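Local structure of cycloalternan-forming enzyme (Listeria monocytogenes serovar 1/2a, 5F7U) at residues 428-433 with 522-527; 472-477 with 515-520; 765-770 with 936-941; 980-983 with 988-991. The protein is a large multidomain member of glycoside hydrolase family 31, in which a TIM-barrel domain is combined with beta-rich domains and a family 6 carbohydrate-binding module. The protein carries 1 engineered substitution. All blocks are in the same frame, centred on the assembly; numbering follows the deposited sequence.

Interaction 1 of 4, residues 428-433 with 522-527; sequences DDFTFN and REYLLT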
loop_
_atom_site.group_PDB
_atom_site.type_symbol
_atom_site.label_atom_id
_atom_site.label_comp_id
_atom_site.label_asym_id
_atom_site.label_seq_id
_atom_site.Cartn_x
_atom_site.Cartn_y
_atom_site.Cartn_z
ATOM N N ASP A 428 21.266 -20.596 27.452
ATOM C CA ASP A 428 22.204 -21.503 28.132
ATOM C C ASP A 428 21.900 -22.980 27.947
ATOM O O ASP A 428 22.760 -23.820 28.221
ATOM C CB ASP A 428 22.244 -21.205 29.639
ATOM C CG ASP A 428 22.892 -19.874 29.960
ATOM O OD1 ASP A 428 23.473 -19.238 29.050
ATOM O OD2 ASP A 428 22.812 -19.447 31.138
ATOM N N ASP A 429 20.678 -23.303 27.520
ATOM C CA ASP A 429 20.300 -24.700 27.272
ATOM C C ASP A 429 20.987 -25.277 26.032
ATOM O O ASP A 429 21.073 -26.492 25.879
ATOM C CB ASP A 429 18.774 -24.842 27.146
ATOM C CG ASP A 429 18.048 -24.724 28.487
ATOM O OD1 ASP A 429 18.572 -25.188 29.533
ATOM O OD2 ASP A 429 16.925 -24.181 28.495
ATOM N N PHE A 430 21.465 -24.407 25.142
ATOM C CA PHE A 430 21.987 -24.856 23.845
ATOM C C PHE A 430 23.496 -24.920 23.813
ATOM O O PHE A 430 24.165 -24.133 24.484
ATOM C CB PHE A 430 21.496 -23.934 22.739
ATOM C CG PHE A 430 20.012 -23.900 22.606
ATOM C CD1 PHE A 430 19.323 -24.972 22.019
ATOM C CD2 PHE A 430 19.292 -22.791 23.053
ATOM C CE1 PHE A 430 17.939 -24.933 21.880
ATOM C CE2 PHE A 430 17.905 -22.747 22.918
ATOM C CZ PHE A 430 17.229 -23.816 22.318
ATOM N N THR A 431 24.011 -25.898 23.075
ATOM C CA THR A 431 25.384 -25.912 22.599
ATOM C C THR A 431 25.309 -25.545 21.112
ATOM O O THR A 431 24.680 -26.247 20.312
ATOM C CB THR A 431 26.019 -27.302 22.792
ATOM O OG1 THR A 431 25.991 -27.639 24.178
ATOM C CG2 THR A 431 27.465 -27.344 22.302
ATOM N N PHE A 432 25.944 -24.439 20.753
ATOM C CA PHE A 432 25.853 -23.940 19.375
ATOM C C PHE A 432 27.008 -24.464 18.531
ATOM O O PHE A 432 28.149 -24.447 18.965
ATOM C CB PHE A 432 25.737 -22.420 19.370
ATOM C CG PHE A 432 24.457 -21.926 19.983
ATOM C CD1 PHE A 432 23.242 -22.090 19.308
ATOM C CD2 PHE A 432 24.452 -21.318 21.241
ATOM C CE1 PHE A 432 22.047 -21.638 19.870
ATOM C CE2 PHE A 432 23.262 -20.858 21.799
ATOM C CZ PHE A 432 22.064 -21.018 21.118
ATOM N N ASN A 433 26.674 -24.986 17.353
ATOM C CA ASN A 433 27.605 -25.745 16.522
ATOM C C ASN A 433 27.501 -25.329 15.059
ATOM O O ASN A 433 26.529 -24.679 14.647
ATOM C CB ASN A 433 27.299 -27.251 16.589
ATOM C CG ASN A 433 27.232 -27.797 18.005
ATOM O OD1 ASN A 433 28.251 -27.946 18.681
ATOM N ND2 ASN A 433 26.027 -28.144 18.443
ATOM N N ARG A 522 9.825 -18.722 21.868
ATOM C CA ARG A 522 10.670 -17.772 21.163
ATOM C C ARG A 522 11.231 -16.660 22.048
ATOM O O ARG A 522 12.024 -15.854 21.559
ATOM C CB ARG A 522 9.900 -17.121 19.991
ATOM C CG ARG A 522 9.769 -18.013 18.774
ATOM C CD ARG A 522 8.423 -18.702 18.739
ATOM N NE ARG A 522 8.289 -19.550 17.551
ATOM C CZ ARG A 522 7.650 -20.711 17.532
ATOM N NH1 ARG A 522 7.605 -21.437 16.408
ATOM N NH2 ARG A 522 7.082 -21.161 18.643
ATOM N N GLU A 523 10.842 -16.616 23.330
ATOM C CA GLU A 523 11.259 -15.512 24.212
ATOM C C GLU A 523 12.775 -15.279 24.208
ATOM O O GLU A 523 13.229 -14.135 24.071
ATOM C CB GLU A 523 10.773 -15.739 25.649
ATOM C CG GLU A 523 10.926 -14.508 26.536
ATOM C CD GLU A 523 10.895 -14.818 28.026
ATOM O OE1 GLU A 523 10.108 -15.682 28.459
ATOM O OE2 GLU A 523 11.660 -14.194 28.794
ATOM N N TYR A 524 13.554 -16.358 24.354
ATOM C CA TYR A 524 15.010 -16.245 24.448
ATOM C C TYR A 524 15.655 -15.543 23.234
ATOM O O TYR A 524 16.717 -14.932 23.372
ATOM C CB TYR A 524 15.656 -17.622 24.718
ATOM C CG TYR A 524 15.909 -18.439 23.473
ATOM C CD1 TYR A 524 14.867 -19.152 22.859
ATOM C CD2 TYR A 524 17.197 -18.513 22.907
ATOM C CE1 TYR A 524 15.097 -19.900 21.705
ATOM C CE2 TYR A 524 17.436 -19.268 21.749
ATOM C CZ TYR A 524 16.383 -19.952 21.158
ATOM O OH TYR A 524 16.604 -20.696 20.013
ATOM N N LEU A 525 14.999 -15.613 22.066
ATOM C CA LEU A 525 15.490 -14.962 20.846
ATOM C C LEU A 525 15.506 -13.455 21.012
ATOM O O LEU A 525 16.395 -12.772 20.507
ATOM C CB LEU A 525 14.652 -15.357 19.610
ATOM C CG LEU A 525 14.624 -16.869 19.280
ATOM C CD1 LEU A 525 13.507 -17.177 18.288
ATOM C CD2 LEU A 525 15.967 -17.359 18.732
ATOM N N LEU A 526 14.530 -12.961 21.760
ATOM C CA LEU A 526 14.388 -11.532 22.022
ATOM C C LEU A 526 15.203 -11.101 23.249
ATOM O O LEU A 526 15.970 -10.142 23.177
ATOM C CB LEU A 526 12.906 -11.190 22.176
ATOM C CG LEU A 526 12.106 -11.238 20.860
ATOM C CD1 LEU A 526 10.655 -11.575 21.133
ATOM C CD2 LEU A 526 12.192 -9.932 20.100
ATOM N N THR A 527 15.067 -11.828 24.353
ATOM C CA THR A 527 15.662 -11.385 25.613
ATOM C C THR A 527 17.186 -11.592 25.641
ATOM O O THR A 527 17.911 -10.746 26.180
ATOM C CB THR A 527 14.999 -12.064 26.826
ATOM O OG1 THR A 527 15.117 -13.476 26.697
ATOM C CG2 THR A 527 13.519 -11.708 26.897
#

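Interaction 2 of 4, residues 472-477 with 515-520; sequences DNDEEY and VDWWTS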
loop_
_atom_site.group_PDB
_atom_site.type_symbol
_atom_site.label_atom_id
_atom_site.label_comp_id
_atom_site.label_asym_id
_atom_site.label_seq_id
_atom_site.Cartn_x
_atom_site.Cartn_y
_atom_site.Cartn_z
ATOM N N ASP A 472 8.225 -33.471 17.973
ATOM C CA ASP A 472 7.276 -34.494 18.445
ATOM C C ASP A 472 6.748 -34.176 19.855
ATOM O O ASP A 472 5.538 -34.207 20.086
ATOM C CB ASP A 472 7.893 -35.904 18.347
ATOM C CG ASP A 472 8.135 -36.338 16.904
ATOM O OD1 ASP A 472 7.370 -35.899 16.002
ATOM O OD2 ASP A 472 9.096 -37.097 16.651
ATOM N N ASN A 473 7.655 -33.820 20.767
ATOM C CA ASN A 473 7.282 -33.375 22.118
ATOM C C ASN A 473 6.306 -32.187 22.105
ATOM O O ASN A 473 5.260 -32.219 22.768
ATOM C CB ASN A 473 8.532 -33.011 22.937
ATOM C CG ASN A 473 9.396 -34.211 23.302
ATOM O OD1 ASN A 473 9.033 -35.368 23.093
ATOM N ND2 ASN A 473 10.572 -33.924 23.851
ATOM N N ASP A 474 6.652 -31.151 21.330
ATOM C CA ASP A 474 5.827 -29.959 21.218
ATOM C C ASP A 474 4.445 -30.262 20.654
ATOM O O ASP A 474 3.452 -29.713 21.132
ATOM C CB ASP A 474 6.519 -28.904 20.351
ATOM C CG ASP A 474 7.744 -28.292 21.021
ATOM O OD1 ASP A 474 8.043 -28.604 22.197
ATOM O OD2 ASP A 474 8.417 -27.471 20.367
ATOM N N GLU A 475 4.393 -31.153 19.663
ATOM C CA GLU A 475 3.135 -31.539 19.045
ATOM C C GLU A 475 2.201 -32.226 20.038
ATOM O O GLU A 475 1.014 -31.892 20.111
ATOM C CB GLU A 475 3.365 -32.450 17.842
ATOM C CG GLU A 475 2.061 -32.730 17.115
ATOM C CD GLU A 475 2.213 -33.540 15.856
ATOM O OE1 GLU A 475 1.430 -34.498 15.684
ATOM O OE2 GLU A 475 3.100 -33.228 15.048
ATOM N N GLU A 476 2.737 -33.186 20.793
ATOM C CA GLU A 476 1.942 -33.890 21.794
ATOM C C GLU A 476 1.342 -32.922 22.819
ATOM O O GLU A 476 0.158 -33.018 23.140
ATOM C CB GLU A 476 2.773 -34.982 22.480
ATOM C CG GLU A 476 1.950 -35.908 23.369
ATOM C CD GLU A 476 2.726 -37.127 23.844
ATOM O OE1 GLU A 476 3.835 -37.390 23.308
ATOM O OE2 GLU A 476 2.221 -37.839 24.748
ATOM N N TYR A 477 2.157 -31.975 23.290
ATOM C CA TYR A 477 1.709 -30.937 24.221
ATOM C C TYR A 477 0.629 -30.037 23.620
ATOM O O TYR A 477 -0.412 -29.793 24.246
ATOM C CB TYR A 477 2.899 -30.092 24.709
ATOM C CG TYR A 477 2.525 -29.032 25.734
ATOM C CD1 TYR A 477 2.123 -29.393 27.032
ATOM C CD2 TYR A 477 2.559 -27.671 25.406
ATOM C CE1 TYR A 477 1.784 -28.427 27.972
ATOM C CE2 TYR A 477 2.216 -26.699 26.341
ATOM C CZ TYR A 477 1.825 -27.084 27.618
ATOM O OH TYR A 477 1.485 -26.138 28.557
ATOM N N VAL A 515 -1.215 -18.780 22.452
ATOM C CA VAL A 515 -0.321 -17.700 22.012
ATOM C C VAL A 515 0.805 -17.512 23.017
ATOM O O VAL A 515 1.977 -17.438 22.632
ATOM C CB VAL A 515 -1.105 -16.389 21.803
ATOM C CG1 VAL A 515 -0.173 -15.227 21.415
ATOM C CG2 VAL A 515 -2.166 -16.615 20.725
ATOM N N ASP A 516 0.448 -17.438 24.306
ATOM C CA ASP A 516 1.452 -17.310 25.364
ATOM C C ASP A 516 2.475 -18.441 25.314
ATOM O O ASP A 516 3.674 -18.183 25.428
ATOM C CB ASP A 516 0.793 -17.216 26.756
ATOM C CG ASP A 516 0.075 -15.869 26.982
ATOM O OD1 ASP A 516 0.378 -14.868 26.271
ATOM O OD2 ASP A 516 -0.801 -15.810 27.870
ATOM N N TRP A 517 2.011 -19.676 25.106
ATOM C CA TRP A 517 2.907 -20.824 24.972
ATOM C C TRP A 517 3.805 -20.688 23.751
ATOM O O TRP A 517 5.012 -20.760 23.857
ATOM C CB TRP A 517 2.140 -22.140 24.899
ATOM C CG TRP A 517 3.025 -23.266 24.526
ATOM C CD1 TRP A 517 4.068 -23.771 25.268
ATOM C CD2 TRP A 517 2.990 -24.023 23.307
ATOM N NE1 TRP A 517 4.682 -24.789 24.579
ATOM C CE2 TRP A 517 4.042 -24.970 23.376
ATOM C CE3 TRP A 517 2.173 -23.992 22.157
ATOM C CZ2 TRP A 517 4.296 -25.896 22.346
ATOM C CZ3 TRP A 517 2.431 -24.911 21.119
ATOM C CH2 TRP A 517 3.476 -25.855 21.232
ATOM N N TRP A 518 3.198 -20.495 22.591
ATOM C CA TRP A 518 3.947 -20.418 21.326
ATOM C C TRP A 518 5.031 -19.342 21.398
ATOM O O TRP A 518 6.197 -19.608 21.082
ATOM C CB TRP A 518 2.975 -20.094 20.211
ATOM C CG TRP A 518 3.511 -20.209 18.825
ATOM C CD1 TRP A 518 4.010 -19.191 18.049
ATOM C CD2 TRP A 518 3.522 -21.386 18.005
ATOM N NE1 TRP A 518 4.355 -19.672 16.798
ATOM C CE2 TRP A 518 4.064 -21.013 16.744
ATOM C CE3 TRP A 518 3.122 -22.726 18.211
ATOM C CZ2 TRP A 518 4.215 -21.928 15.682
ATOM C CZ3 TRP A 518 3.276 -23.645 17.155
ATOM C CH2 TRP A 518 3.820 -23.230 15.899
ATOM N N THR A 519 4.644 -18.146 21.858
ATOM C CA THR A 519 5.577 -17.032 21.994
ATOM C C THR A 519 6.631 -17.281 23.076
ATOM O O THR A 519 7.787 -16.907 22.893
ATOM C CB THR A 519 4.869 -15.689 22.201
ATOM O OG1 THR A 519 4.097 -15.720 23.401
ATOM C CG2 THR A 519 3.973 -15.331 20.972
ATOM N N SER A 520 6.255 -17.954 24.174
ATOM C CA SER A 520 7.240 -18.274 25.235
ATOM C C SER A 520 8.445 -19.070 24.694
ATOM O O SER A 520 9.567 -18.943 25.200
ATOM C CB SER A 520 6.604 -19.008 26.430
ATOM O OG SER A 520 6.301 -20.365 26.130
#

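Interaction 3 of 4, residues 765-770 with 936-941; sequences EGEWVD and VNHAPY. With GLC (alpha-D-glucopyranose), chain B.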
loop_
_atom_site.group_PDB
_atom_site.type_symbol
_atom_site.label_atom_id
_atom_site.label_comp_id
_atom_site.label_asym_id
_atom_site.label_seq_id
_atom_site.Cartn_x
_atom_site.Cartn_y
_atom_site.Cartn_z
ATOM N N GLU A 765 -2.954 20.043 -11.718
ATOM C CA GLU A 765 -2.885 21.502 -11.773
ATOM C C GLU A 765 -1.999 22.018 -10.628
ATOM O O GLU A 765 -1.968 21.433 -9.565
ATOM C CB GLU A 765 -4.292 22.115 -11.778
ATOM C CG GLU A 765 -4.509 22.946 -13.040
ATOM C CD GLU A 765 -5.951 23.042 -13.502
ATOM O OE1 GLU A 765 -6.722 23.823 -12.895
ATOM O OE2 GLU A 765 -6.302 22.366 -14.507
ATOM N N GLY A 766 -1.243 23.082 -10.887
ATOM C CA GLY A 766 -0.285 23.649 -9.917
ATOM C C GLY A 766 1.113 23.533 -10.487
ATOM O O GLY A 766 1.279 22.988 -11.550
ATOM N N GLU A 767 2.137 23.972 -9.774
ATOM C CA GLU A 767 3.489 23.981 -10.331
ATOM C C GLU A 767 4.317 22.860 -9.716
ATOM O O GLU A 767 4.252 22.658 -8.514
ATOM C CB GLU A 767 4.140 25.337 -10.039
ATOM C CG GLU A 767 5.499 25.514 -10.691
ATOM C CD GLU A 767 6.039 26.910 -10.511
ATOM O OE1 GLU A 767 5.514 27.840 -11.153
ATOM O OE2 GLU A 767 7.009 27.085 -9.754
ATOM N N TRP A 768 5.086 22.146 -10.544
ATOM C CA TRP A 768 5.889 21.004 -10.123
ATOM C C TRP A 768 7.335 21.268 -10.488
ATOM O O TRP A 768 7.606 21.688 -11.606
ATOM C CB TRP A 768 5.407 19.729 -10.828
ATOM C CG TRP A 768 3.986 19.437 -10.453
ATOM C CD1 TRP A 768 2.864 19.893 -11.087
ATOM C CD2 TRP A 768 3.540 18.705 -9.315
ATOM N NE1 TRP A 768 1.739 19.462 -10.420
ATOM C CE2 TRP A 768 2.126 18.729 -9.333
ATOM C CE3 TRP A 768 4.198 17.992 -8.287
ATOM C CZ2 TRP A 768 1.347 18.078 -8.359
ATOM C CZ3 TRP A 768 3.431 17.343 -7.327
ATOM C CH2 TRP A 768 2.019 17.390 -7.366
ATOM N N VAL A 769 8.254 21.046 -9.553
ATOM C CA VAL A 769 9.653 21.353 -9.814
ATOM C C VAL A 769 10.455 20.070 -9.683
ATOM O O VAL A 769 10.339 19.361 -8.689
ATOM C CB VAL A 769 10.187 22.456 -8.855
ATOM C CG1 VAL A 769 11.670 22.690 -9.099
ATOM C CG2 VAL A 769 9.403 23.752 -9.036
ATOM N N ASP A 770 11.258 19.782 -10.704
ATOM C CA ASP A 770 12.149 18.618 -10.734
ATOM C C ASP A 770 13.128 18.729 -9.567
ATOM O O ASP A 770 13.888 19.693 -9.484
ATOM C CB ASP A 770 12.872 18.654 -12.091
ATOM C CG ASP A 770 13.775 17.465 -12.334
ATOM O OD1 ASP A 770 14.445 16.993 -11.395
ATOM O OD2 ASP A 770 13.835 17.047 -13.511
ATOM N N VAL A 936 14.611 38.683 -3.881
ATOM C CA VAL A 936 14.454 37.388 -4.582
ATOM C C VAL A 936 13.216 37.342 -5.462
ATOM O O VAL A 936 12.181 37.899 -5.118
ATOM C CB VAL A 936 14.367 36.195 -3.607
ATOM C CG1 VAL A 936 15.703 35.992 -2.906
ATOM C CG2 VAL A 936 13.236 36.392 -2.592
ATOM N N ASN A 937 13.338 36.659 -6.593
ATOM C CA ASN A 937 12.192 36.330 -7.425
ATOM C C ASN A 937 12.022 34.840 -7.569
ATOM O O ASN A 937 12.886 34.076 -7.133
ATOM C CB ASN A 937 12.323 37.002 -8.780
ATOM C CG ASN A 937 11.999 38.464 -8.694
ATOM O OD1 ASN A 937 10.861 38.837 -8.391
ATOM N ND2 ASN A 937 12.977 39.296 -8.956
ATOM N N HIS A 938 10.886 34.432 -8.132
ATOM C CA HIS A 938 10.689 33.029 -8.521
ATOM C C HIS A 938 11.919 32.562 -9.297
ATOM O O HIS A 938 12.489 33.328 -10.082
ATOM C CB HIS A 938 9.418 32.869 -9.361
ATOM C CG HIS A 938 9.093 31.441 -9.689
ATOM N ND1 HIS A 938 9.801 30.711 -10.622
ATOM C CD2 HIS A 938 8.131 30.617 -9.217
ATOM C CE1 HIS A 938 9.288 29.496 -10.707
ATOM N NE2 HIS A 938 8.272 29.414 -9.870
ATOM N N ALA A 939 12.351 31.315 -9.070
ATOM C CA ALA A 939 13.585 30.835 -9.690
ATOM C C ALA A 939 13.506 30.903 -11.216
ATOM O O ALA A 939 12.403 30.861 -11.771
ATOM C CB ALA A 939 13.897 29.417 -9.234
ATOM N N PRO A 940 14.666 31.018 -11.903
ATOM C CA PRO A 940 14.600 31.165 -13.352
ATOM C C PRO A 940 14.020 29.932 -14.047
ATOM O O PRO A 940 14.085 28.814 -13.503
ATOM C CB PRO A 940 16.072 31.311 -13.767
ATOM C CG PRO A 940 16.763 31.814 -12.540
ATOM C CD PRO A 940 16.051 31.138 -11.409
ATOM N N TYR A 941 13.425 30.171 -15.218
ATOM C CA TYR A 941 13.092 29.124 -16.178
ATOM C C TYR A 941 14.292 29.001 -17.118
ATOM O O TYR A 941 14.547 29.897 -17.932
ATOM C CB TYR A 941 11.843 29.531 -16.979
ATOM C CG TYR A 941 10.575 29.529 -16.158
ATOM C CD1 TYR A 941 10.240 30.612 -15.327
ATOM C CD2 TYR A 941 9.719 28.422 -16.193
ATOM C CE1 TYR A 941 9.076 30.594 -14.559
ATOM C CE2 TYR A 941 8.548 28.402 -15.457
ATOM C CZ TYR A 941 8.244 29.475 -14.622
ATOM O OH TYR A 941 7.070 29.425 -13.887
HETATM C C1 GLC B . 15.817 16.316 -17.418
HETATM C C2 GLC B . 14.832 15.481 -18.239
HETATM C C3 GLC B . 13.910 16.419 -19.030
HETATM C C4 GLC B . 13.249 17.449 -18.100
HETATM C C5 GLC B . 14.338 18.234 -17.352
HETATM C C6 GLC B . 13.830 19.281 -16.365
HETATM O O2 GLC B . 15.565 14.635 -19.134
HETATM O O3 GLC B . 12.943 15.665 -19.771
HETATM O O4 GLC B . 12.415 18.347 -18.835
HETATM O O5 GLC B . 15.122 17.285 -16.612
HETATM O O6 GLC B . 12.963 18.655 -15.412
#

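Interaction 4 of 4, residues 980-983 with 988-991; sequences IDAV and DYTM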
loop_
_atom_site.group_PDB
_atom_site.type_symbol
_atom_site.label_atom_id
_atom_site.label_comp_id
_atom_site.label_asym_id
_atom_site.label_seq_id
_atom_site.Cartn_x
_atom_site.Cartn_y
_atom_site.Cartn_z
ATOM N N ILE A 980 5.367 28.460 -18.783
ATOM C CA ILE A 980 5.580 29.415 -17.702
ATOM C C ILE A 980 4.335 29.656 -16.864
ATOM O O ILE A 980 3.248 29.857 -17.399
ATOM C CB ILE A 980 6.159 30.745 -18.231
ATOM C CG1 ILE A 980 7.611 30.505 -18.668
ATOM C CG2 ILE A 980 6.077 31.856 -17.167
ATOM C CD1 ILE A 980 8.269 31.651 -19.391
ATOM N N ASP A 981 4.507 29.612 -15.545
ATOM C CA ASP A 981 3.422 29.981 -14.642
ATOM C C ASP A 981 3.400 31.464 -14.295
ATOM O O ASP A 981 4.449 32.109 -14.190
ATOM C CB ASP A 981 3.511 29.158 -13.358
ATOM C CG ASP A 981 3.015 27.746 -13.547
ATOM O OD1 ASP A 981 2.018 27.555 -14.297
ATOM O OD2 ASP A 981 3.623 26.823 -12.948
ATOM N N ALA A 982 2.191 32.000 -14.133
ATOM C CA ALA A 982 2.003 33.285 -13.469
ATOM C C ALA A 982 2.365 33.125 -11.993
ATOM O O ALA A 982 1.987 32.131 -11.360
ATOM C CB ALA A 982 0.563 33.748 -13.626
ATOM N N VAL A 983 3.113 34.083 -11.443
ATOM C CA VAL A 983 3.564 33.968 -10.046
ATOM C C VAL A 983 2.388 34.136 -9.071
ATOM O O VAL A 983 2.304 33.402 -8.082
ATOM C CB VAL A 983 4.724 34.951 -9.722
ATOM C CG1 VAL A 983 5.184 34.806 -8.270
ATOM C CG2 VAL A 983 5.907 34.736 -10.667
ATOM N N ASP A 988 -0.385 41.391 -15.669
ATOM C CA ASP A 988 0.847 41.786 -16.343
ATOM C C ASP A 988 2.035 41.437 -15.456
ATOM O O ASP A 988 1.919 41.507 -14.240
ATOM C CB ASP A 988 0.844 43.277 -16.653
ATOM C CG ASP A 988 -0.024 43.623 -17.861
ATOM O OD1 ASP A 988 -0.719 42.737 -18.428
ATOM O OD2 ASP A 988 0.001 44.803 -18.242
ATOM N N TYR A 989 3.155 41.051 -16.079
ATOM C CA TYR A 989 4.409 40.748 -15.382
ATOM C C TYR A 989 5.567 41.313 -16.183
ATOM O O TYR A 989 5.383 41.750 -17.337
ATOM C CB TYR A 989 4.603 39.227 -15.228
ATOM C CG TYR A 989 3.637 38.609 -14.248
ATOM C CD1 TYR A 989 3.945 38.550 -12.882
ATOM C CD2 TYR A 989 2.421 38.046 -14.687
ATOM C CE1 TYR A 989 3.063 37.977 -11.978
ATOM C CE2 TYR A 989 1.527 37.478 -13.790
ATOM C CZ TYR A 989 1.852 37.455 -12.435
ATOM O OH TYR A 989 0.996 36.910 -11.503
ATOM N N THR A 990 6.734 41.353 -15.550
ATOM C CA THR A 990 7.977 41.616 -16.259
ATOM C C THR A 990 8.705 40.308 -16.484
ATOM O O THR A 990 8.960 39.560 -15.536
ATOM C CB THR A 990 8.879 42.567 -15.469
ATOM O OG1 THR A 990 8.153 43.764 -15.179
ATOM C CG2 THR A 990 10.115 42.910 -16.277
ATOM N N MET A 991 9.029 40.022 -17.740
ATOM C CA MET A 991 9.880 38.879 -18.055
ATOM C C MET A 991 11.327 39.349 -18.265
ATOM O O MET A 991 11.602 40.118 -19.199
ATOM C CB MET A 991 9.332 38.155 -19.289
ATOM C CG MET A 991 10.193 36.978 -19.739
ATOM S SD MET A 991 9.476 36.050 -21.109
ATOM C CE MET A 991 9.521 37.263 -22.442
#

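Interaction 1 of 4, residues 428-433 with 522-527
The phenol ring of Tyr-524 has CE2 of Phe-430 over one face and CG of its own neighbour Leu-525 over the other, 3.9 Å above the plane and nearer the ring's periphery than its centre. The closest approach joins Phe-430 CE2 to Tyr-524 CZ at 3.6 Å, and Tyr-524 CE2 lies 3.7 Å from the same Phe-430 carbon. The two rings meet obliquely, with planes at 34° and centroids 5.3 Å apart, and the side chains cross at about a right angle. Phe-430 also stacks on Phe-425, while its CB sits 3.4 Å above the plane of the Phe-432 ring. The contact thus brings the loop that follows the second strand of the family 31 TIM barrel, 396-399, against helix 523-527, just ahead of the fourth strand, 534-536. On that helix Tyr-524 takes a rotamer in which CG is lodged between its main-chain nitrogen and carbonyl carbon (chi1 85°), which carries the ring out to the loop. The phenol oxygen is hydrogen-bonded to the carbonyl oxygen of Tyr-409, tying the far end of the ring to the loop. A bound alpha-D-glucopyranose lies about 8 Å from the side chain of Phe-430.

Interaction 2 of 4, residues 472-477 with 515-520
Asp-474 is the first residue of 472-477 to reach helix 512-520: its carbonyl oxygen lies 3.9 Å from CH2 of Trp-517, and its CB is 4.2 Å from Trp-517 CZ2, where the six-membered part of the indole passes by. The carboxylate is engaged elsewhere, OD2 with the hydroxyl of Tyr-409 and OD1 with the side-chain amide of Gln-470, a residue that lines a glycan pocket, so Asp-474 stands in the second shell of that site. One turn on, Tyr-477 carries most of the contact from this helix. Both helices, 469-481 and 512-520, belong to the excursion between the third and fourth strands of the TIM barrel, and here they are joined by a T-shaped aromatic pair. The edge of Tyr-477 points at the face of the Trp-517 pyrrole ring, with planes at 61° and centroids 4.9 Å apart. Tyr-477 CE2 comes to 3.6 Å from Trp-517 NE1, and CD2 stands 3.6 Å above the indole plane. Each side chain has CG anti to its own backbone nitrogen (chi1 -177° in Tyr-477, 170° in Trp-517), and the two run antiparallel alongside one another. The indole N-H is bonded to the carbonyl oxygen of Gly-422.

Interaction 3 of 4, residues 765-770 with 936-941
A histidine-carboxylate hydrogen bond joins strand 767-770 of the family 31 C-terminal domain to the loop between strands 929-934 and 941-942, which leads into the carbohydrate-binding module. His-938 NE2 donates to Glu-767 OE2 over 2.7 Å, nearly straight at 166°. The carboxylate oxygen accepts the hydrogen bond on its syn lone pair and lies in the plane of the imidazole, although the carboxylate itself is turned almost perpendicular to the ring, at 84°. Glu-767 reaches the histidine by full extension, CG anti to the backbone N (chi1 -174°) and the chain straight beyond it. The other ring nitrogen is used locally: His-938 ND1 donates to the carbonyl oxygen of Ala-939 at 2.8 Å, on a lone pair in the carbonyl plane. With both nitrogens donating, the ring is fixed in rotation and may well be protonated, as the adjacent acidic groups would encourage. Tyr-941 OH approaches Glu-767 OE1 to 3.5 Å, but its phenol oxygen is hydrogen-bonded to the backbone N of Asp-981, whose carboxylate also lies close to Glu-767 OE1. Further along the same strand, in a glycan pocket, Asp-770 OD2 accepts a hydrogen bond from O6 of alpha-D-glucopyranose at 2.6 Å. The hydroxyl of Tyr-785 bonds the same carboxylate oxygen, and Tyr-786 and His-777 also hold the sugar.

Interaction 4 of 4, residues 980-983 with 988-991
Tyr-989 bears most of this contact, laying its ring against Ala-982 and Val-983 in a tyrosine corner of the family 6 carbohydrate-binding module. Strand 975-981 belongs to one sheet of the module's beta-sandwich and strand 987-996 to the other, and the short connection between them folds back over the phenol. With CG anti to the carbonyl carbon (chi1 -70°), the ring leaves the start of its strand and turns toward that connection. Ala-982 and Val-983 both come from the same side of the ring plane. The methyl of Ala-982 lies near CE2, its CB 3.9 Å from Tyr-989 CE2 and 3.8 Å from Tyr-989 OH. Val-983 lies near CE1: its CB is 4.1 Å from Tyr-989 CE1. Both approaches are oblique to the ring, and the side-chain contact is apolar. The backbone takes part as well, since the chain bends so closely past the phenol that Val-983 N comes to 3.5 Å from Tyr-989 OH. The Tyr-989 side chain also packs on Val-1033 and Leu-1035 of strand 1027-1035 and on Ile-1061 of strand 1054-1062. Two polar partners from the intervening turn hold the phenol oxygen of Tyr-989, which donates to the carbonyl oxygen of Gly-985 and accepts from the backbone N of Asp-984.

How the interactions relate
Interactions 1 and 2 share the TIM-barrel domain, their centres 16 Å apart; helices 512-520 and 523-527 follow each other in the chain, and both segments of interaction 2 fall between those of interaction 1. Interactions 3 and 4 come later in sequence, with centres 58 to 72 Å from the first pair. They form a second cluster, 11 Å apart centre to centre, where the family 31 C-terminal domain meets the carbohydrate-binding module. There they touch directly: Glu-767 OE1 lies 2.8 Å from Asp-981 OD2, a like-charged approach that suggests a shared proton, and Tyr-941 packs on Ile-980. One pair thus joins excursions of the barrel, the other its distant C-terminal modules.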